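Local coordinates for putative lipoprotein (Clostridium difficile, PDB 4EXR), which is of unknown function but carries two PepSY domains, a family thought to inhibit or regulate peptidases, and is probably attached to the cell membrane as a lipoprotein, at residues 23-27 / 28-32; 36-39 / 40-44; 115-118 / 119-123; 136-139 / 140-143. All coordinates share one frame; numbering follows the deposited sequence.

How the contacts relate
None of the four contacts is wholly buried; each sets apolar side chains against the fold and leaves polar ones at the surface. Contacts 2 and 3 each span about two turns, of helices 34-44 and 116-126, one in each PepSY domain, and both rest on backbone bonds four residues apart; contact 3 adds a capping box, while contact 2 takes in the body and C-terminal end of its helix. Contact 1 is an irregular segment held by turn bonds and a water, and its Met26 packs on Gln117, Met120 and Glu121 of contact 3. Contact 4, a hairpin tip with centre about 24 Å from that of contact 1, replaces helical bonding with a strand pair and is the only one to bind sodium.

Contact 1. Residues 23-27 / 28-32; sequences ENLME and QDFKV
Leu25 and Phe30 make the apolar touch of this turn: the methyl CD2 of Leu25 sits 3.7 Å from CZ of Phe30, at the edge of the ring and near its plane, and the two side chains cross at about a right angle. With its CG beside the backbone N (chi1 -55°), Phe30 reaches back along the chain, which also brings CE2 to 3.8 Å from Leu25 O. That carbonyl is the polar hub. It accepts a weak bond from Gln28 N at 3.3 Å, and a water donates both to it and to Gln28 O, bridging the start and end of the bend. Gln28, folded at chi2 (-69°), lays its CG 3.4 Å from Asn24 O, so the aliphatic part of a partly exposed residue lines the backbone. Behind this shell stands Asn24. Its OD1 accepts from Met26 N at 3.1 Å, the donor lying well above the carbonyl plane, while its backbone O accepts from Glu27 N; a short side-chain amide suits a place where peptide groups must be met in a tight bend. Farther out, Phe62 meets Phe30 edge-to-face and packs on Leu25, Val131 shares a backbone bond with Leu25, and Glu23 forms a salt bridge with Lys132. An Asx turn leading into a short 3-10 segment thus fastens the N-terminal region to strand 130-139 before the chain runs on to helix 34-44.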
# COMPACT_ATOMS: atom_id res chain seq x y z
N GLU A 23 8.60 5.12 -24.94
CA GLU A 23 7.66 5.71 -23.99
C GLU A 23 6.34 6.16 -24.64
O GLU A 23 5.44 6.61 -23.95
CB GLU A 23 8.33 6.88 -23.29
CG GLU A 23 9.85 6.79 -23.28
CD GLU A 23 10.52 7.92 -22.53
OE1 GLU A 23 9.80 8.72 -21.89
OE2 GLU A 23 11.76 8.02 -22.59
N ASN A 24 6.24 6.02 -25.95
CA ASN A 24 5.01 6.40 -26.64
C ASN A 24 3.95 5.32 -26.49
O ASN A 24 4.09 4.23 -27.05
CB ASN A 24 5.29 6.67 -28.13
CG ASN A 24 4.20 7.50 -28.80
OD1 ASN A 24 3.09 7.64 -28.28
ND2 ASN A 24 4.52 8.07 -29.95
N LEU A 25 2.89 5.61 -25.73
CA LEU A 25 1.82 4.64 -25.55
C LEU A 25 1.12 4.33 -26.86
O LEU A 25 0.55 3.25 -27.03
CB LEU A 25 0.78 5.14 -24.53
CG LEU A 25 1.16 5.23 -23.06
CD1 LEU A 25 -0.10 5.44 -22.22
CD2 LEU A 25 1.91 3.99 -22.62
N MSE A 26 1.17 5.28 -27.79
CA MSE A 26 0.54 5.10 -29.10
C MSE A 26 1.27 4.09 -29.98
O MSE A 26 0.69 3.54 -30.92
CB MSE A 26 0.43 6.45 -29.82
CG MSE A 26 -0.78 7.25 -29.40
SE MSE A 26 -2.41 6.44 -30.12
CE MSE A 26 -2.39 7.30 -31.88
N GLU A 27 2.54 3.84 -29.67
CA GLU A 27 3.33 2.90 -30.46
C GLU A 27 3.51 1.58 -29.73
O GLU A 27 4.39 0.78 -30.08
CB GLU A 27 4.68 3.52 -30.85
CG GLU A 27 4.54 4.73 -31.77
CD GLU A 27 5.85 5.47 -31.99
OE1 GLU A 27 6.81 5.24 -31.23
OE2 GLU A 27 5.92 6.29 -32.94
N GLN A 28 2.69 1.35 -28.71
CA GLN A 28 2.75 0.10 -27.96
C GLN A 28 1.54 -0.77 -28.26
O GLN A 28 0.47 -0.26 -28.60
CB GLN A 28 2.81 0.37 -26.44
CG GLN A 28 4.09 1.04 -25.98
CD GLN A 28 5.31 0.14 -26.07
OE1 GLN A 28 5.22 -1.07 -25.87
NE2 GLN A 28 6.45 0.74 -26.38
N ASP A 29 1.70 -2.08 -28.15
CA ASP A 29 0.55 -2.96 -28.07
C ASP A 29 0.47 -3.56 -26.68
O ASP A 29 1.45 -4.09 -26.17
CB ASP A 29 0.62 -4.10 -29.10
CG ASP A 29 -0.45 -5.15 -28.87
OD1 ASP A 29 -1.59 -4.96 -29.36
OD2 ASP A 29 -0.18 -6.16 -28.18
N PHE A 30 -0.70 -3.48 -26.05
CA PHE A 30 -0.84 -4.03 -24.72
C PHE A 30 -1.61 -5.33 -24.81
O PHE A 30 -2.76 -5.36 -25.25
CB PHE A 30 -1.50 -3.01 -23.78
CG PHE A 30 -0.77 -1.70 -23.75
CD1 PHE A 30 0.46 -1.59 -23.11
CD2 PHE A 30 -1.26 -0.60 -24.45
CE1 PHE A 30 1.16 -0.40 -23.10
CE2 PHE A 30 -0.55 0.61 -24.46
CZ PHE A 30 0.65 0.71 -23.78
N LYS A 31 -0.96 -6.42 -24.41
CA LYS A 31 -1.58 -7.73 -24.49
C LYS A 31 -2.82 -7.84 -23.62
O LYS A 31 -3.73 -8.61 -23.92
CB LYS A 31 -0.57 -8.82 -24.13
CG LYS A 31 0.62 -8.84 -25.08
CD LYS A 31 1.43 -10.10 -24.87
CE LYS A 31 2.69 -10.07 -25.73
NZ LYS A 31 2.42 -10.06 -27.19
N VAL A 32 -2.86 -7.05 -22.55
CA VAL A 32 -4.00 -7.02 -21.63
C VAL A 32 -4.79 -5.76 -21.92
O VAL A 32 -4.30 -4.65 -21.74
CB VAL A 32 -3.54 -7.01 -20.16
CG1 VAL A 32 -4.75 -7.01 -19.20
CG2 VAL A 32 -2.63 -8.20 -19.88
O HOH W 1 -1.71 1.87 -28.16

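Contact 2. Residues 36-39 / 40-44; sequences DAIN and IFKDK
Ile38 and Lys42, one turn apart, lie side by side and point the same way, with CG2 of Ile38 3.9 Å from CD of Lys42. The isoleucine's chi1 of -69° tucks CG1 beside the backbone N and turns CG2 to the side where the lysine passes. Lys42 is extended beyond CG, so its methylenes run along the methyl and carry the charged amine outward; its CG also lies 3.4 Å from Ile38 O. Ile40 repeats this pattern toward the preceding turn, with CG1 3.3 Å from Asp36 O. Phe41 differs: its CG stands anti to the backbone N (chi1 -180°), swinging the ring away from residues 36-39 toward the sheet. Beneath these side chains run the helical bonds Ile40 N to Asp36 O (2.9 Å), Phe41 N to Ala37 O, Lys42 N to Ile38 O, which alone lies in its carbonyl plane, and Asp43 N to Asn39 O. Toward the end of the helix Asp43 forms a salt bridge with Lys46, and Lys44 one with Asp89. Small Ala37 lets helix 34-44 come close to Tyr64 and Ile79, while Ile38 packs on Ile50 and Leu53, and Phe41 on Ile50, Val66, Tyr75 and Met77, laying the helix over strands 49-58, 61-69 and 73-80.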
# COMPACT_ATOMS: atom_id res chain seq x y z
N ASP A 36 -9.91 -6.03 -19.34
CA ASP A 36 -9.43 -7.15 -18.53
C ASP A 36 -8.92 -6.70 -17.17
O ASP A 36 -9.13 -7.39 -16.17
CB ASP A 36 -8.32 -7.93 -19.26
CG ASP A 36 -8.86 -8.96 -20.24
OD1 ASP A 36 -10.10 -9.13 -20.30
OD2 ASP A 36 -8.05 -9.61 -20.93
N ALA A 37 -8.25 -5.55 -17.12
CA ALA A 37 -7.79 -4.99 -15.85
C ALA A 37 -9.00 -4.65 -14.96
O ALA A 37 -9.02 -4.94 -13.77
CB ALA A 37 -6.95 -3.75 -16.09
N ILE A 38 -9.99 -4.00 -15.55
CA ILE A 38 -11.26 -3.73 -14.86
C ILE A 38 -11.89 -5.02 -14.32
O ILE A 38 -12.31 -5.08 -13.16
CB ILE A 38 -12.26 -3.02 -15.80
CG1 ILE A 38 -11.78 -1.60 -16.11
CG2 ILE A 38 -13.70 -3.03 -15.19
CD1 ILE A 38 -12.62 -0.88 -17.17
N ASN A 39 -11.92 -6.07 -15.15
CA ASN A 39 -12.52 -7.34 -14.74
C ASN A 39 -11.77 -8.05 -13.62
O ASN A 39 -12.39 -8.66 -12.75
CB ASN A 39 -12.72 -8.28 -15.94
CG ASN A 39 -13.78 -7.76 -16.91
OD1 ASN A 39 -14.65 -6.97 -16.55
ND2 ASN A 39 -13.69 -8.19 -18.17
N ILE A 40 -10.44 -7.99 -13.65
CA ILE A 40 -9.63 -8.55 -12.57
C ILE A 40 -9.97 -7.85 -11.25
O ILE A 40 -10.20 -8.49 -10.22
CB ILE A 40 -8.12 -8.41 -12.87
CG1 ILE A 40 -7.70 -9.37 -14.00
CG2 ILE A 40 -7.28 -8.70 -11.64
CD1 ILE A 40 -6.37 -9.02 -14.61
N PHE A 41 -10.05 -6.53 -11.30
CA PHE A 41 -10.38 -5.76 -10.10
C PHE A 41 -11.78 -6.14 -9.59
O PHE A 41 -11.97 -6.41 -8.40
CB PHE A 41 -10.32 -4.26 -10.40
CG PHE A 41 -10.64 -3.40 -9.21
CD1 PHE A 41 -11.96 -3.04 -8.93
CD2 PHE A 41 -9.63 -2.95 -8.37
CE1 PHE A 41 -12.26 -2.26 -7.82
CE2 PHE A 41 -9.93 -2.17 -7.27
CZ PHE A 41 -11.26 -1.82 -7.00
N LYS A 42 -12.76 -6.14 -10.49
CA LYS A 42 -14.15 -6.36 -10.10
C LYS A 42 -14.38 -7.77 -9.60
O LYS A 42 -15.24 -8.02 -8.75
CB LYS A 42 -15.06 -6.09 -11.29
CG LYS A 42 -15.30 -4.63 -11.57
CD LYS A 42 -16.30 -4.50 -12.69
CE LYS A 42 -16.89 -3.10 -12.75
NZ LYS A 42 -17.80 -2.97 -13.92
N ASP A 43 -13.62 -8.71 -10.15
CA ASP A 43 -13.71 -10.10 -9.72
C ASP A 43 -13.21 -10.29 -8.28
O ASP A 43 -13.73 -11.12 -7.54
CB ASP A 43 -12.93 -11.00 -10.68
CG ASP A 43 -13.03 -12.46 -10.30
OD1 ASP A 43 -14.12 -12.89 -9.87
OD2 ASP A 43 -12.01 -13.18 -10.44
N LYS A 44 -12.20 -9.51 -7.90
CA LYS A 44 -11.61 -9.62 -6.56
C LYS A 44 -12.41 -8.83 -5.53
O LYS A 44 -12.58 -9.27 -4.38
CB LYS A 44 -10.16 -9.11 -6.58
CG LYS A 44 -9.48 -9.11 -5.22
CD LYS A 44 -8.67 -10.38 -5.00
CE LYS A 44 -8.21 -10.51 -3.55
NZ LYS A 44 -7.15 -9.52 -3.17

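Contact 3. Residues 115-118 / 119-123; sequences TPQQ and AMEIA
Gln117 presents one face of its side-chain amide to the carboxylate of Glu121, a turn further on: OE2 of Glu121 stands over that face, 3.8 Å from CD of Gln117, and the two planes are 38° apart. The touch is packing, and the same oxygen lies 3.6 Å from Gln117 CG; a bend at chi2 (97°) turns the glutamine so that it slants across the extended chain of Glu121. At the other flat group, the Gln118 amide, OE1 accepts from Thr115 N at 3.0 Å, the donor tilted 23° from the carbonyl plane. The return bond is nearly straight: Gln118 N gives to Thr115 OG1 at 3.1 Å. A short hydroxyl residue suits this place, since it can reach back to an amide N-H of the first turn that has no helical acceptor. Pro116, which has no N-H to satisfy, fits the first position of the helix. Its carbonyl takes the backbone N-H of Met120, a selenomethionine whose chain bends at chi3 so that CE curls back to 4.2 Å from Pro116 CB. Water donates to Gln118 O, with a weak second bond to Glu121 OE1. Pro116 and Met120 rest on Trp134, and Pro116 and the small Ala119 on Tyr145, so the buried side of helix 116-126 meets the sheet. Thr115 and Gln118 together make a capping box, a classic start of an alpha helix, here in the second PepSY domain.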
# COMPACT_ATOMS: atom_id res chain seq x y z
N THR A 115 -12.60 3.41 -26.68
CA THR A 115 -11.37 2.77 -26.24
C THR A 115 -10.32 3.82 -25.94
O THR A 115 -10.42 4.95 -26.39
CB THR A 115 -10.81 1.82 -27.32
OG1 THR A 115 -10.46 2.60 -28.47
CG2 THR A 115 -11.84 0.78 -27.71
N PRO A 116 -9.29 3.45 -25.15
CA PRO A 116 -8.20 4.39 -24.89
C PRO A 116 -7.51 4.82 -26.19
O PRO A 116 -7.10 5.98 -26.31
CB PRO A 116 -7.24 3.56 -24.03
CG PRO A 116 -8.12 2.57 -23.33
CD PRO A 116 -9.24 2.26 -24.28
N GLN A 117 -7.39 3.90 -27.14
CA GLN A 117 -6.82 4.20 -28.45
C GLN A 117 -7.60 5.32 -29.14
O GLN A 117 -7.02 6.31 -29.61
CB GLN A 117 -6.83 2.94 -29.30
CG GLN A 117 -6.51 3.16 -30.76
CD GLN A 117 -5.06 2.89 -31.08
OE1 GLN A 117 -4.16 3.24 -30.30
NE2 GLN A 117 -4.81 2.24 -32.21
N GLN A 118 -8.92 5.18 -29.18
CA GLN A 118 -9.76 6.23 -29.75
C GLN A 118 -9.62 7.57 -29.04
O GLN A 118 -9.58 8.62 -29.68
CB GLN A 118 -11.23 5.78 -29.78
CG GLN A 118 -11.50 4.70 -30.83
CD GLN A 118 -12.85 4.02 -30.65
OE1 GLN A 118 -13.36 3.92 -29.53
NE2 GLN A 118 -13.43 3.55 -31.75
N ALA A 119 -9.54 7.56 -27.71
CA ALA A 119 -9.36 8.81 -26.98
C ALA A 119 -8.01 9.47 -27.26
O ALA A 119 -7.93 10.69 -27.43
CB ALA A 119 -9.55 8.59 -25.47
N MSE A 120 -6.95 8.66 -27.30
CA MSE A 120 -5.61 9.16 -27.58
C MSE A 120 -5.50 9.79 -28.98
O MSE A 120 -4.84 10.82 -29.16
CB MSE A 120 -4.57 8.04 -27.45
CG MSE A 120 -4.34 7.54 -26.02
SE MSE A 120 -2.86 6.23 -25.94
CE MSE A 120 -3.82 4.56 -26.19
N GLU A 121 -6.15 9.17 -29.96
CA GLU A 121 -6.18 9.74 -31.32
C GLU A 121 -6.87 11.10 -31.36
O GLU A 121 -6.41 12.02 -32.02
CB GLU A 121 -6.86 8.77 -32.29
CG GLU A 121 -6.03 7.53 -32.59
CD GLU A 121 -6.83 6.45 -33.30
OE1 GLU A 121 -8.05 6.66 -33.53
OE2 GLU A 121 -6.24 5.40 -33.62
N ILE A 122 -7.99 11.23 -30.65
CA ILE A 122 -8.68 12.51 -30.55
C ILE A 122 -7.79 13.57 -29.89
O ILE A 122 -7.70 14.71 -30.36
CB ILE A 122 -10.01 12.37 -29.77
CG1 ILE A 122 -11.05 11.65 -30.64
CG2 ILE A 122 -10.53 13.74 -29.34
CD1 ILE A 122 -12.31 11.23 -29.91
N ALA A 123 -7.13 13.19 -28.80
CA ALA A 123 -6.26 14.12 -28.08
C ALA A 123 -5.07 14.56 -28.93
O ALA A 123 -4.65 15.72 -28.89
CB ALA A 123 -5.77 13.48 -26.78
O HOH W 2 -10.73 8.45 -32.20

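Contact 4. Residues 136-139 / 140-143; sequences LDKD and LDVT. With NA (sodium ion), chain B.
Lys138 and Thr143, a non-hydrogen-bonded pair with CA atoms 4.2 Å apart, send their side chains to the same face of the hairpin and cross obliquely, with CB of Lys138 3.8 Å from Thr143 OG1. A bend at chi3 (79°) turns the lysine amine aside to the carbonyls of Lys105 and Lys107, while Thr143 OG1 takes the backbone N-H of Asp109; long and short polar chains thus both serve the loop that covers this face. On the other face stand Asp139 and Val142, whose backbones trade two bonds: Asp139 N to Val142 O at 3.1 Å, and Val142 N to Asp139 O at 2.9 Å. Asp139 and Leu140 run side by side, pointing the same way at the exposed tip. Leu140 and Asp141 both take left-handed backbone angles, which aspartate adopts more readily than most residues. Asp137, on the same side of its strand as Asp139, has its CG anti to the backbone N (chi1 -162°), and OD1 binds sodium at 2.3 Å. That oxygen also accepts a weak bond from Lys138 N, which helps to fix the carboxylate's rotation. Two waters, each 2.4 Å from the sodium ion, join Asp137, with Val51 O and Asp52 completing the site from strand 49-58. This is a two-residue beta hairpin closed by a type I' turn, linking strands 130-139 and 142-151 beside a sodium site.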
# COMPACT_ATOMS: atom_id res chain seq x y z
N LEU A 136 -8.75 7.54 -16.66
CA LEU A 136 -10.16 7.80 -16.71
C LEU A 136 -10.50 8.39 -15.36
O LEU A 136 -10.07 7.87 -14.33
CB LEU A 136 -10.93 6.50 -16.94
CG LEU A 136 -10.98 6.08 -18.41
CD1 LEU A 136 -11.22 4.59 -18.52
CD2 LEU A 136 -12.07 6.88 -19.13
N ASP A 137 -11.26 9.48 -15.37
CA ASP A 137 -11.61 10.19 -14.15
C ASP A 137 -13.01 10.79 -14.35
O ASP A 137 -13.53 10.80 -15.46
CB ASP A 137 -10.59 11.30 -13.89
CG ASP A 137 -10.60 11.80 -12.43
OD1 ASP A 137 -11.30 11.21 -11.57
OD2 ASP A 137 -9.89 12.79 -12.15
N LYS A 138 -13.61 11.26 -13.26
CA LYS A 138 -14.93 11.87 -13.36
C LYS A 138 -14.97 13.16 -12.55
O LYS A 138 -14.52 13.20 -11.41
CB LYS A 138 -16.02 10.92 -12.87
CG LYS A 138 -17.43 11.55 -12.89
CD LYS A 138 -18.49 10.65 -12.27
CE LYS A 138 -18.45 10.71 -10.75
NZ LYS A 138 -19.44 9.78 -10.14
N ASP A 139 -15.50 14.20 -13.17
CA ASP A 139 -15.84 15.42 -12.44
C ASP A 139 -17.12 15.99 -13.05
O ASP A 139 -17.34 15.83 -14.26
CB ASP A 139 -14.70 16.44 -12.52
CG ASP A 139 -14.90 17.63 -11.59
OD1 ASP A 139 -15.69 17.51 -10.62
OD2 ASP A 139 -14.27 18.68 -11.81
N LEU A 140 -17.96 16.61 -12.23
CA LEU A 140 -19.21 17.22 -12.71
C LEU A 140 -20.06 16.21 -13.46
O LEU A 140 -20.72 16.55 -14.45
CB LEU A 140 -18.91 18.43 -13.61
CG LEU A 140 -18.02 19.52 -13.00
CD1 LEU A 140 -17.76 20.64 -14.02
CD2 LEU A 140 -18.65 20.07 -11.72
N ASP A 141 -20.00 14.95 -13.01
CA ASP A 141 -20.79 13.86 -13.58
C ASP A 141 -20.36 13.43 -14.99
O ASP A 141 -21.04 12.65 -15.64
CB ASP A 141 -22.29 14.20 -13.55
CG ASP A 141 -23.14 13.04 -13.10
OD1 ASP A 141 -22.63 12.20 -12.32
OD2 ASP A 141 -24.32 12.97 -13.53
N VAL A 142 -19.23 13.96 -15.44
CA VAL A 142 -18.71 13.63 -16.75
C VAL A 142 -17.50 12.72 -16.55
O VAL A 142 -16.56 13.10 -15.88
CB VAL A 142 -18.23 14.89 -17.52
CG1 VAL A 142 -17.66 14.50 -18.88
CG2 VAL A 142 -19.35 15.89 -17.67
N THR A 143 -17.56 11.51 -17.10
CA THR A 143 -16.39 10.62 -17.09
C THR A 143 -15.59 10.89 -18.35
O THR A 143 -16.11 10.81 -19.47
CB THR A 143 -16.80 9.14 -17.00
OG1 THR A 143 -17.49 8.92 -15.77
CG2 THR A 143 -15.56 8.21 -17.06
NA NA B . -11.55 9.58 -9.93
O HOH W 3 -11.14 9.50 -7.60
O HOH W 4 -13.85 10.00 -9.98